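Local structure of putative dehydrogenase (Pseudomonas fluorescens, 6UUG) at residues A245-L250 / D322-K327; H338-I343 / S407-T412; A71-T76 / L111-V116; T255-F260 / L312-A317. The protein oxidises methanesulfinate as the monooxygenase of a two-component flavin-dependent system in bacterial sulfur assimilation. One frame throughout, in Å; residues are numbered along the deposited sequence. Where two conformers were deposited one is given.

Contact 1. Residues A245-L250 / D322-K327; sequences ACLRPL and DEAWAK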
loop_
_atom_site.group_PDB
_atom_site.type_symbol
_atom_site.label_atom_id
_atom_site.label_comp_id
_atom_site.label_asym_id
_atom_site.label_seq_id
_atom_site.Cartn_x
_atom_site.Cartn_y
_atom_site.Cartn_z
ATOM N N ALA A 245 19.178 33.414 5.831
ATOM C CA ALA A 245 20.245 32.626 5.225
ATOM C C ALA A 245 19.884 31.144 5.194
ATOM O O ALA A 245 20.229 30.427 4.245
ATOM C CB ALA A 245 21.560 32.832 5.982
ATOM N N CYS A 246 19.198 30.672 6.231
ATOM C CA CYS A 246 18.791 29.274 6.323
ATOM C C CYS A 246 17.667 28.926 5.361
ATOM O O CYS A 246 17.215 27.772 5.356
ATOM C CB CYS A 246 18.385 28.946 7.759
ATOM S SG CYS A 246 19.839 28.814 8.885
ATOM N N LEU A 247 17.206 29.868 4.534
ATOM C CA LEU A 247 16.336 29.469 3.433
ATOM C C LEU A 247 17.078 28.712 2.344
ATOM O O LEU A 247 16.434 28.041 1.534
ATOM C CB LEU A 247 15.653 30.677 2.798
ATOM C CG LEU A 247 14.587 31.421 3.588
ATOM C CD1 LEU A 247 14.134 32.625 2.753
ATOM C CD2 LEU A 247 13.403 30.559 4.001
ATOM N N ARG A 248 18.409 28.792 2.300
ATOM C CA ARG A 248 19.137 28.163 1.198
ATOM C C ARG A 248 18.856 26.669 1.081
ATOM O O ARG A 248 18.533 26.210 -0.027
ATOM C CB ARG A 248 20.640 28.439 1.349
ATOM C CG ARG A 248 21.457 28.178 0.080
ATOM C CD ARG A 248 21.961 26.765 -0.043
ATOM N NE ARG A 248 22.730 26.633 -1.272
ATOM C CZ ARG A 248 23.119 25.485 -1.817
ATOM N NH1 ARG A 248 22.826 24.326 -1.241
ATOM N NH2 ARG A 248 23.807 25.505 -2.950
ATOM N N PRO A 249 18.960 25.858 2.137
ATOM C CA PRO A 249 18.641 24.431 1.957
ATOM C C PRO A 249 17.180 24.189 1.621
ATOM O O PRO A 249 16.870 23.199 0.945
ATOM C CB PRO A 249 19.026 23.809 3.310
ATOM C CG PRO A 249 18.950 24.947 4.287
ATOM C CD PRO A 249 19.409 26.148 3.512
ATOM N N LEU A 250 16.280 25.065 2.066
ATOM C CA LEU A 250 14.863 24.892 1.773
ATOM C C LEU A 250 14.572 25.166 0.300
ATOM O O LEU A 250 13.733 24.489 -0.307
ATOM C CB LEU A 250 14.028 25.790 2.691
ATOM C CG LEU A 250 14.246 25.600 4.197
ATOM C CD1 LEU A 250 13.247 26.425 4.997
ATOM C CD2 LEU A 250 14.102 24.111 4.551
ATOM N N ASP A 322 7.653 32.189 -1.048
ATOM C CA ASP A 322 7.497 33.586 -1.471
ATOM C C ASP A 322 7.354 34.502 -0.263
ATOM O O ASP A 322 8.038 35.534 -0.162
ATOM C CB ASP A 322 6.268 33.747 -2.380
ATOM C CG ASP A 322 6.492 33.248 -3.800
ATOM O OD1 ASP A 322 7.632 32.885 -4.151
ATOM O OD2 ASP A 322 5.497 33.233 -4.579
ATOM N N GLU A 323 6.464 34.136 0.669
ATOM C CA GLU A 323 6.178 34.993 1.820
ATOM C C GLU A 323 7.383 35.091 2.749
ATOM O O GLU A 323 7.700 36.177 3.250
ATOM C CB GLU A 323 4.936 34.475 2.565
ATOM C CG GLU A 323 3.650 34.596 1.736
ATOM C CD GLU A 323 2.448 33.814 2.282
ATOM O OE1 GLU A 323 2.551 33.165 3.353
ATOM O OE2 GLU A 323 1.386 33.848 1.619
ATOM N N ALA A 324 8.099 33.979 2.957
ATOM C CA ALA A 324 9.289 34.013 3.804
ATOM C C ALA A 324 10.398 34.851 3.176
ATOM O O ALA A 324 11.047 35.650 3.866
ATOM C CB ALA A 324 9.796 32.584 4.071
ATOM N N TRP A 325 10.656 34.647 1.877
ATOM C CA TRP A 325 11.696 35.398 1.181
ATOM C C TRP A 325 11.448 36.897 1.291
ATOM O O TRP A 325 12.386 37.683 1.479
ATOM C CB TRP A 325 11.742 34.978 -0.288
ATOM C CG TRP A 325 12.821 35.635 -1.076
ATOM C CD1 TRP A 325 12.722 36.809 -1.797
ATOM C CD2 TRP A 325 14.171 35.186 -1.225
ATOM N NE1 TRP A 325 13.933 37.100 -2.382
ATOM C CE2 TRP A 325 14.840 36.126 -2.040
ATOM C CE3 TRP A 325 14.890 34.086 -0.735
ATOM C CZ2 TRP A 325 16.177 35.985 -2.393
ATOM C CZ3 TRP A 325 16.221 33.942 -1.100
ATOM C CH2 TRP A 325 16.851 34.890 -1.915
ATOM N N ALA A 326 10.183 37.304 1.188
ATOM C CA ALA A 326 9.847 38.729 1.221
ATOM C C ALA A 326 10.164 39.380 2.560
ATOM O O ALA A 326 10.281 40.614 2.626
ATOM C CB ALA A 326 8.368 38.923 0.887
ATOM N N LYS A 327 10.302 38.599 3.631
ATOM C CA LYS A 327 10.646 39.172 4.928
ATOM C C LYS A 327 12.129 39.480 5.049
ATOM O O LYS A 327 12.516 40.281 5.910
ATOM C CB LYS A 327 10.198 38.241 6.055
ATOM C CG LYS A 327 8.692 38.007 5.999
ATOM C CD LYS A 327 8.077 37.758 7.350
ATOM C CE LYS A 327 6.569 37.610 7.209
ATOM N NZ LYS A 327 6.223 36.679 6.084
#
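Leu247 and Trp325 meet through two different first torsions. In Leu247, CG lies beside the backbone N and opposite the carbonyl carbon (chi1 -70°). Its CB points toward residues 322-327, and a trans chi2 carries CD1 out to the full length of the chain. In Trp325, CG stands opposite the backbone N (chi1 -177°). CB does not aim at the leucine, but the indole swings round so that its six-membered ring approaches it. The two side chains meet at a slant.

Each branch of Leu247 has its own partner. Leu247 CD1 sits 3.9 Å from Trp325 CE3, obliquely to the ring. The same Leu247 CD1 is also 4.0 Å from Trp325 CA, so it lies near both the indole and the backbone of Trp325. CD2 faces the preceding residue, with Leu247 CD2 4.1 Å from Ala324 CB.

This is the C-terminal helical bundle of the acyl-CoA dehydrogenase fold. The beginning of the helix that runs on to residue 277 meets residues 322-327 of helix 294-327. No hydrogen bond crosses the contact, and the grip is apolar. Leu331 touches both Leu247 and Ala324, and Leu339 of the next helix packs on Leu247. Trp85 meets the Trp325 ring edge-to-face, and Phe244 meets it too. Lys327 NZ makes a weak bond of 3.2 Å to Glu323 O and a salt bridge to Glu335.

Contact 2. Residues H338-I343 / S407-T412; sequences HLATAI and SLPVPT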
loop_
_atom_site.group_PDB
_atom_site.type_symbol
_atom_site.label_atom_id
_atom_site.label_comp_id
_atom_site.label_asym_id
_atom_site.label_seq_id
_atom_site.Cartn_x
_atom_site.Cartn_y
_atom_site.Cartn_z
ATOM N N HIS A 338 8.223 26.458 9.957
ATOM C CA HIS A 338 6.948 26.065 9.357
ATOM C C HIS A 338 7.084 25.878 7.852
ATOM O O HIS A 338 6.474 24.969 7.277
ATOM C CB HIS A 338 5.866 27.097 9.689
ATOM C CG HIS A 338 5.383 27.001 11.103
ATOM N ND1 HIS A 338 6.074 27.538 12.165
ATOM C CD2 HIS A 338 4.303 26.382 11.635
ATOM C CE1 HIS A 338 5.430 27.278 13.288
ATOM N NE2 HIS A 338 4.349 26.580 12.994
ATOM N N LEU A 339 7.872 26.731 7.191
ATOM C CA LEU A 339 8.164 26.514 5.775
ATOM C C LEU A 339 8.883 25.183 5.563
ATOM O O LEU A 339 8.542 24.418 4.655
ATOM C CB LEU A 339 9.014 27.664 5.219
ATOM C CG LEU A 339 9.504 27.514 3.775
ATOM C CD1 LEU A 339 8.345 27.371 2.785
ATOM C CD2 LEU A 339 10.408 28.699 3.371
ATOM N N ALA A 340 9.907 24.916 6.372
ATOM C CA ALA A 340 10.650 23.666 6.239
ATOM C C ALA A 340 9.732 22.448 6.349
ATOM O O ALA A 340 9.867 21.486 5.579
ATOM C CB ALA A 340 11.751 23.608 7.297
ATOM N N THR A 341 8.804 22.467 7.311
ATOM C CA THR A 341 7.859 21.362 7.463
ATOM C C THR A 341 6.960 21.234 6.237
ATOM O O THR A 341 6.717 20.123 5.749
ATOM C CB THR A 341 7.024 21.564 8.726
ATOM O OG1 THR A 341 7.892 21.554 9.864
ATOM C CG2 THR A 341 5.987 20.457 8.883
ATOM N N ALA A 342 6.477 22.362 5.711
ATOM C CA ALA A 342 5.605 22.313 4.539
ATOM C C ALA A 342 6.332 21.758 3.318
ATOM O O ALA A 342 5.739 21.031 2.508
ATOM C CB ALA A 342 5.060 23.714 4.230
ATOM N N ILE A 343 7.605 22.123 3.141
ATOM C CA ILE A 343 8.382 21.621 2.006
ATOM C C ILE A 343 8.636 20.124 2.158
ATOM O O ILE A 343 8.519 19.347 1.199
ATOM C CB ILE A 343 9.711 22.390 1.876
ATOM C CG1 ILE A 343 9.464 23.834 1.422
ATOM C CG2 ILE A 343 10.639 21.670 0.887
ATOM C CD1 ILE A 343 10.692 24.775 1.672
ATOM N N SER A 407 8.190 19.788 17.444
ATOM C CA SER A 407 9.579 20.215 17.343
ATOM C C SER A 407 9.866 20.693 15.926
ATOM O O SER A 407 9.690 19.938 14.962
ATOM C CB SER A 407 10.531 19.083 17.720
ATOM O OG SER A 407 10.255 18.629 19.026
ATOM N N LEU A 408 10.327 21.937 15.805
ATOM C CA LEU A 408 10.732 22.452 14.503
ATOM C C LEU A 408 11.977 21.729 14.003
ATOM O O LEU A 408 12.816 21.288 14.797
ATOM C CB LEU A 408 11.019 23.952 14.577
ATOM C CG LEU A 408 9.867 24.909 14.879
ATOM C CD1 LEU A 408 10.394 26.345 14.994
ATOM C CD2 LEU A 408 8.791 24.829 13.821
ATOM N N PRO A 409 12.130 21.599 12.692
ATOM C CA PRO A 409 13.326 20.940 12.163
ATOM C C PRO A 409 14.567 21.783 12.416
ATOM O O PRO A 409 14.505 23.013 12.475
ATOM C CB PRO A 409 13.031 20.808 10.662
ATOM C CG PRO A 409 11.941 21.774 10.387
ATOM C CD PRO A 409 11.150 21.927 11.641
ATOM N N VAL A 410 15.696 21.106 12.591
ATOM C CA VAL A 410 16.973 21.772 12.851
ATOM C C VAL A 410 17.607 22.118 11.509
ATOM O O VAL A 410 17.805 21.218 10.678
ATOM C CB VAL A 410 17.909 20.889 13.681
ATOM C CG1 VAL A 410 19.232 21.629 13.924
ATOM C CG2 VAL A 410 17.244 20.508 14.999
ATOM N N PRO A 411 17.949 23.385 11.259
ATOM C CA PRO A 411 18.534 23.765 9.960
ATOM C C PRO A 411 19.855 23.056 9.692
ATOM O O PRO A 411 20.784 23.093 10.505
ATOM C CB PRO A 411 18.721 25.283 10.096
ATOM C CG PRO A 411 17.724 25.695 11.090
ATOM C CD PRO A 411 17.608 24.559 12.078
ATOM N N THR A 412 19.924 22.380 8.547
ATOM C CA THR A 412 21.153 21.766 8.051
ATOM C C THR A 412 21.226 22.034 6.548
ATOM O O THR A 412 20.394 22.751 5.987
ATOM C CB THR A 412 21.196 20.259 8.336
ATOM O OG1 THR A 412 20.207 19.603 7.536
ATOM C CG2 THR A 412 20.939 19.957 9.805
#
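CB of Pro409 is directed toward residues 338-343, and its ring touches two of them. Pro409 CG lies 3.6 Å from Ala340 CB. This is the closest approach of the contact, a methyl against a methylene. One residue on, Thr341 crosses the proline at about a right angle. With OG1 beside the backbone N (chi1 -62°), its oxygen, not its methyl, faces the ring: Thr341 OG1 is 3.7 Å from Pro409 CD. That hydroxyl is hydrogen-bonded to Gly337 O one turn back in the helix.

His338 and Leu408 meet obliquely at the more exposed end. Leu408 CD2 stands 4.2 Å from both ND1 and CE1 of His338. His338 ND1 is hydrogen-bonded to Glu334 O, and Trp402 packs against the imidazole as well.

The contact lays the tail that follows helix 392-405 along the C-terminal helical bundle. Thr341 also packs on Trp304 of the second subunit, so the tail runs close to a subunit interface.

No hydrogen bond joins the two segments. Thr341 OG1 and His338 ND1 bond back to their own helix, and between these two segments the contact is van der Waals packing, most of it at the proline.

Contact 3. Residues A71-T76 / L111-V116; sequences ALSIPT and LMLATV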
loop_
_atom_site.group_PDB
_atom_site.type_symbol
_atom_site.label_atom_id
_atom_site.label_comp_id
_atom_site.label_asym_id
_atom_site.label_seq_id
_atom_site.Cartn_x
_atom_site.Cartn_y
_atom_site.Cartn_z
ATOM N N ALA A 71 18.313 34.650 -16.101
ATOM C CA ALA A 71 18.146 35.814 -15.242
ATOM C C ALA A 71 16.766 35.849 -14.591
ATOM O O ALA A 71 16.359 36.887 -14.065
ATOM C CB ALA A 71 18.392 37.102 -16.041
ATOM N N LEU A 72 16.047 34.722 -14.609
ATOM C CA LEU A 72 14.661 34.715 -14.143
ATOM C C LEU A 72 14.553 35.150 -12.685
ATOM O O LEU A 72 13.652 35.921 -12.321
ATOM C CB LEU A 72 14.065 33.315 -14.335
ATOM C CG LEU A 72 12.596 33.110 -13.959
ATOM C CD1 LEU A 72 11.729 34.087 -14.745
ATOM C CD2 LEU A 72 12.164 31.662 -14.267
ATOM N N SER A 73 15.444 34.648 -11.828
ATOM C CA SER A 73 15.381 34.919 -10.395
ATOM C C SER A 73 16.054 36.228 -9.993
ATOM O O SER A 73 15.911 36.645 -8.840
ATOM C CB SER A 73 16.029 33.778 -9.607
ATOM O OG SER A 73 17.405 33.702 -9.898
ATOM N N ILE A 74 16.761 36.883 -10.908
ATOM C CA ILE A 74 17.502 38.103 -10.570
ATOM C C ILE A 74 16.550 39.295 -10.646
ATOM O O ILE A 74 15.802 39.410 -11.626
ATOM C CB ILE A 74 18.693 38.272 -11.515
ATOM C CG1 ILE A 74 19.698 37.132 -11.287
ATOM C CG2 ILE A 74 19.365 39.629 -11.323
ATOM C CD1 ILE A 74 20.711 36.963 -12.419
ATOM N N PRO A 75 16.516 40.167 -9.635
ATOM C CA PRO A 75 15.570 41.296 -9.663
ATOM C C PRO A 75 15.821 42.208 -10.856
ATOM O O PRO A 75 16.911 42.239 -11.430
ATOM C CB PRO A 75 15.833 42.019 -8.336
ATOM C CG PRO A 75 16.360 40.914 -7.415
ATOM C CD PRO A 75 17.229 40.078 -8.348
ATOM N N THR A 76 14.774 42.940 -11.253
ATOM C CA THR A 76 14.890 43.779 -12.443
ATOM C C THR A 76 15.888 44.909 -12.230
ATOM O O THR A 76 16.497 45.384 -13.196
ATOM C CB THR A 76 13.522 44.348 -12.850
ATOM O OG1 THR A 76 12.969 45.114 -11.777
ATOM C CG2 THR A 76 12.556 43.220 -13.222
ATOM N N LEU A 111 19.576 28.139 -7.744
ATOM C CA LEU A 111 20.019 27.884 -6.374
ATOM C C LEU A 111 21.407 28.468 -6.112
ATOM O O LEU A 111 21.671 28.981 -5.018
ATOM C CB LEU A 111 20.012 26.377 -6.084
ATOM C CG LEU A 111 20.543 25.952 -4.711
ATOM C CD1 LEU A 111 19.643 26.434 -3.596
ATOM C CD2 LEU A 111 20.671 24.420 -4.647
ATOM N N MET A 112 22.313 28.390 -7.094
ATOM C CA MET A 112 23.638 28.988 -6.908
ATOM C C MET A 112 23.538 30.502 -6.755
ATOM O O MET A 112 24.221 31.097 -5.911
ATOM C CB MET A 112 24.560 28.645 -8.079
ATOM C CG MET A 112 24.819 27.151 -8.295
ATOM S SD MET A 112 25.284 26.242 -6.807
ATOM C CE MET A 112 23.891 25.119 -6.627
ATOM N N LEU A 113 22.673 31.142 -7.549
ATOM C CA LEU A 113 22.448 32.575 -7.383
ATOM C C LEU A 113 21.863 32.886 -6.010
ATOM O O LEU A 113 22.258 33.863 -5.365
ATOM C CB LEU A 113 21.534 33.085 -8.495
ATOM C CG LEU A 113 22.120 33.115 -9.903
ATOM C CD1 LEU A 113 21.046 33.586 -10.872
ATOM C CD2 LEU A 113 23.325 34.073 -9.927
ATOM N N ALA A 114 20.929 32.056 -5.537
ATOM C CA ALA A 114 20.388 32.249 -4.197
ATOM C C ALA A 114 21.469 32.124 -3.138
ATOM O O ALA A 114 21.414 32.809 -2.109
ATOM C CB ALA A 114 19.277 31.233 -3.914
ATOM N N THR A 115 22.448 31.252 -3.380
ATOM C CA THR A 115 23.531 31.022 -2.428
ATOM C C THR A 115 24.371 32.283 -2.222
ATOM O O THR A 115 24.652 32.667 -1.083
ATOM C CB THR A 115 24.409 29.869 -2.915
ATOM O OG1 THR A 115 23.612 28.682 -3.052
ATOM C CG2 THR A 115 25.515 29.587 -1.917
ATOM N N VAL A 116 24.807 32.927 -3.312
ATOM C CA VAL A 116 25.573 34.161 -3.134
ATOM C C VAL A 116 24.681 35.252 -2.548
ATOM O O VAL A 116 25.123 36.053 -1.709
ATOM C CB VAL A 116 26.258 34.605 -4.450
ATOM C CG1 VAL A 116 27.253 33.568 -4.920
ATOM C CG2 VAL A 116 25.267 34.924 -5.550
#
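Leu113 CD1 is the single methyl on which this contact turns. Leu113 CD1 lies 3.7 Å from Ile74 CD1 and 3.8 Å from Ile74 CG1, so the end of the isoleucine rests on it. The two side chains cross at about a right angle. Ile74 CG1 lies beside the backbone N (chi1 -65°), and this torsion brings the tip of a side chain whose CB does not aim at the helix back to the leucine. This is the tight part. Both residues are buried, with Phe129 and Thr132 of helix 122-135 touching Ile74 and Trp139 touching Leu113.

The other side is more exposed and polar. Ser73 is partly exposed, and its OG reaches Leu113 CD1 at 3.8 Å as a mere van der Waals neighbour. The hydroxyl is hydrogen-bonded to His110 ND1, just before the segment. Beyond Ile74 the loop runs out to Thr76 at the surface.

In the N-terminal helical domain of the acyl-CoA dehydrogenase fold, the contact seats the loop after helix 58-67 on helix 100-119. On that helix Thr115 OG1 donates a 2.8 Å bond to Leu111 O, tilted 34° from the carbonyl plane.

No hydrogen bond joins the two segments themselves. Across these segments the loop meets the helix by apolar packing round one leucine methyl, and the bond from Ser73 to His110 adds a polar tie to the same helix.

Contact 4. Residues T255-F260 / L312-A317; sequences TFTHMF and LLVERA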
loop_
_atom_site.group_PDB
_atom_site.type_symbol
_atom_site.label_atom_id
_atom_site.label_comp_id
_atom_site.label_asym_id
_atom_site.label_seq_id
_atom_site.Cartn_x
_atom_site.Cartn_y
_atom_site.Cartn_z
ATOM N N THR A 255 13.299 22.900 -4.797
ATOM C CA THR A 255 13.667 22.749 -6.206
ATOM C C THR A 255 13.552 21.292 -6.634
ATOM O O THR A 255 12.921 20.984 -7.654
ATOM C CB THR A 255 15.086 23.284 -6.439
ATOM O OG1 THR A 255 15.114 24.699 -6.181
ATOM C CG2 THR A 255 15.547 23.025 -7.875
ATOM N N PHE A 256 14.135 20.380 -5.842
ATOM C CA PHE A 256 13.957 18.948 -6.091
ATOM C C PHE A 256 12.486 18.580 -6.110
ATOM O O PHE A 256 12.045 17.804 -6.961
ATOM C CB PHE A 256 14.659 18.113 -5.015
ATOM C CG PHE A 256 16.131 17.964 -5.227
ATOM C CD1 PHE A 256 16.615 17.408 -6.399
ATOM C CD2 PHE A 256 17.023 18.322 -4.234
ATOM C CE1 PHE A 256 17.980 17.253 -6.595
ATOM C CE2 PHE A 256 18.389 18.170 -4.420
ATOM C CZ PHE A 256 18.865 17.634 -5.607
ATOM N N THR A 257 11.715 19.125 -5.161
ATOM C CA THR A 257 10.304 18.772 -5.050
ATOM C C THR A 257 9.542 19.150 -6.313
ATOM O O THR A 257 8.714 18.371 -6.797
ATOM C CB THR A 257 9.675 19.442 -3.823
ATOM O OG1 THR A 257 10.327 18.983 -2.631
ATOM C CG2 THR A 257 8.190 19.085 -3.717
ATOM N N HIS A 258 9.787 20.357 -6.844
ATOM C CA HIS A 258 9.135 20.756 -8.090
ATOM C C HIS A 258 9.555 19.859 -9.247
ATOM O O HIS A 258 8.751 19.588 -10.152
ATOM C CB HIS A 258 9.448 22.224 -8.407
ATOM C CG HIS A 258 8.574 23.192 -7.684
ATOM N ND1 HIS A 258 8.702 23.462 -6.341
ATOM C CD2 HIS A 258 7.542 23.955 -8.129
ATOM C CE1 HIS A 258 7.790 24.358 -5.989
ATOM N NE2 HIS A 258 7.074 24.674 -7.058
ATOM N N MET A 259 10.822 19.423 -9.258
ATOM C CA MET A 259 11.282 18.456 -10.257
ATOM C C MET A 259 10.488 17.160 -10.169
ATOM O O MET A 259 10.072 16.597 -11.194
ATOM C CB MET A 259 12.777 18.150 -10.071
ATOM C CG MET A 259 13.744 19.254 -10.443
ATOM S SD MET A 259 15.430 18.902 -9.850
ATOM C CE MET A 259 15.687 17.246 -10.474
ATOM N N PHE A 260 10.320 16.641 -8.943
ATOM C CA PHE A 260 9.601 15.388 -8.744
ATOM C C PHE A 260 8.176 15.478 -9.273
ATOM O O PHE A 260 7.680 14.550 -9.923
ATOM C CB PHE A 260 9.564 15.017 -7.253
ATOM C CG PHE A 260 10.920 14.765 -6.613
ATOM C CD1 PHE A 260 12.087 14.718 -7.357
ATOM C CD2 PHE A 260 11.003 14.578 -5.231
ATOM C CE1 PHE A 260 13.336 14.482 -6.733
ATOM C CE2 PHE A 260 12.237 14.350 -4.614
ATOM C CZ PHE A 260 13.393 14.301 -5.370
ATOM N N LEU A 312 -1.228 20.492 -4.803
ATOM C CA LEU A 312 -1.574 21.487 -3.787
ATOM C C LEU A 312 -0.484 21.616 -2.721
ATOM O O LEU A 312 -0.197 22.731 -2.248
ATOM C CB LEU A 312 -2.916 21.144 -3.150
ATOM C CG LEU A 312 -4.132 21.184 -4.084
ATOM C CD1 LEU A 312 -5.413 21.007 -3.250
ATOM C CD2 LEU A 312 -4.173 22.484 -4.900
ATOM N N LEU A 313 0.109 20.496 -2.297
ATOM C CA LEU A 313 1.168 20.577 -1.289
ATOM C C LEU A 313 2.382 21.328 -1.820
ATOM O O LEU A 313 2.988 22.136 -1.099
ATOM C CB LEU A 313 1.573 19.174 -0.832
ATOM C CG LEU A 313 0.598 18.420 0.069
ATOM C CD1 LEU A 313 1.097 16.940 0.122
ATOM C CD2 LEU A 313 0.578 19.067 1.462
ATOM N N VAL A 314 2.770 21.054 -3.070
ATOM C CA VAL A 314 3.924 21.729 -3.655
ATOM C C VAL A 314 3.641 23.222 -3.819
ATOM O O VAL A 314 4.479 24.077 -3.495
ATOM C CB VAL A 314 4.305 21.061 -4.990
ATOM C CG1 VAL A 314 5.383 21.863 -5.703
ATOM C CG2 VAL A 314 4.815 19.648 -4.724
ATOM N N GLU A 315 2.456 23.556 -4.318
ATOM C CA GLU A 315 2.134 24.958 -4.561
ATOM C C GLU A 315 1.972 25.718 -3.257
ATOM O O GLU A 315 2.302 26.914 -3.193
ATOM C CB GLU A 315 0.883 25.049 -5.433
ATOM C CG GLU A 315 1.195 24.621 -6.852
ATOM C CD GLU A 315 -0.026 24.418 -7.734
ATOM O OE1 GLU A 315 -1.173 24.547 -7.237
ATOM O OE2 GLU A 315 0.176 24.117 -8.935
ATOM N N ARG A 316 1.487 25.048 -2.206
ATOM C CA ARG A 316 1.411 25.715 -0.910
ATOM C C ARG A 316 2.800 26.004 -0.361
ATOM O O ARG A 316 3.054 27.098 0.157
ATOM C CB ARG A 316 0.625 24.898 0.110
ATOM C CG ARG A 316 0.714 25.647 1.435
ATOM C CD ARG A 316 0.273 24.935 2.597
ATOM N NE ARG A 316 0.976 23.683 2.815
ATOM C CZ ARG A 316 0.586 22.853 3.764
ATOM N NH1 ARG A 316 -0.459 23.197 4.518
ATOM N NH2 ARG A 316 1.212 21.710 3.956
ATOM N N ALA A 317 3.718 25.043 -0.459
ATOM C CA ALA A 317 5.088 25.316 -0.030
ATOM C C ALA A 317 5.714 26.455 -0.823
ATOM O O ALA A 317 6.466 27.272 -0.266
ATOM C CB ALA A 317 5.938 24.046 -0.170
#
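Helices 247-277 and 294-327 run in roughly opposite directions here and come as close as 6.9 Å between the CA atoms of His258 and Val314. They belong to the C-terminal helical bundle of the acyl-CoA dehydrogenase fold.

Val314 points at the other helix and divides its two methyls between neighbours. CG1, opposite the backbone N (chi1 172°), goes to His258. CG2 goes to Thr257, where Val314 CG2 and Thr257 CG2 meet at 3.6 Å as the side chains slide past each other. The three residues are buried. Two polar atoms turn back to their own helix: Thr257 OG1 is hydrogen-bonded to Gln253 O and His258 ND1 to Leu254 O, which helps to fix the imidazole's rotation. Leu89 also packs on His258.

With an alanine here in place of His258, Val314 CG1 would probably lose the flat surface it rests on, and a gap would open between the two helices.

Away from this side, Leu312 and Arg316 reach the second subunit, where Arg316 makes a salt bridge to Glu308 of that chain. Val314 CG1 makes a CH-pi contact over the His258 ring, 3.5 Å from its centroid and 14° off the normal.

From the N terminus, contact 3 comes first and closes a loop of 34 residues within the N-terminal helical domain. Contact 1 opens later, at residue 245, and closes a much longer excursion at residues 322-327 of helix 294-327. Contact 4 is nested inside it. Both join the same two helices, at places whose centres lie about 15 Å apart. Contact 2 follows in series and brings the C-terminal tail back onto helix 333-360. None of the loops cross. Arg248 bridges contacts 1 and 3 by a probable hydrogen bond to Thr115, linking the N-terminal helices to the bundle. Leu339 and Ile343 join contact 2 to contacts 1 and 4.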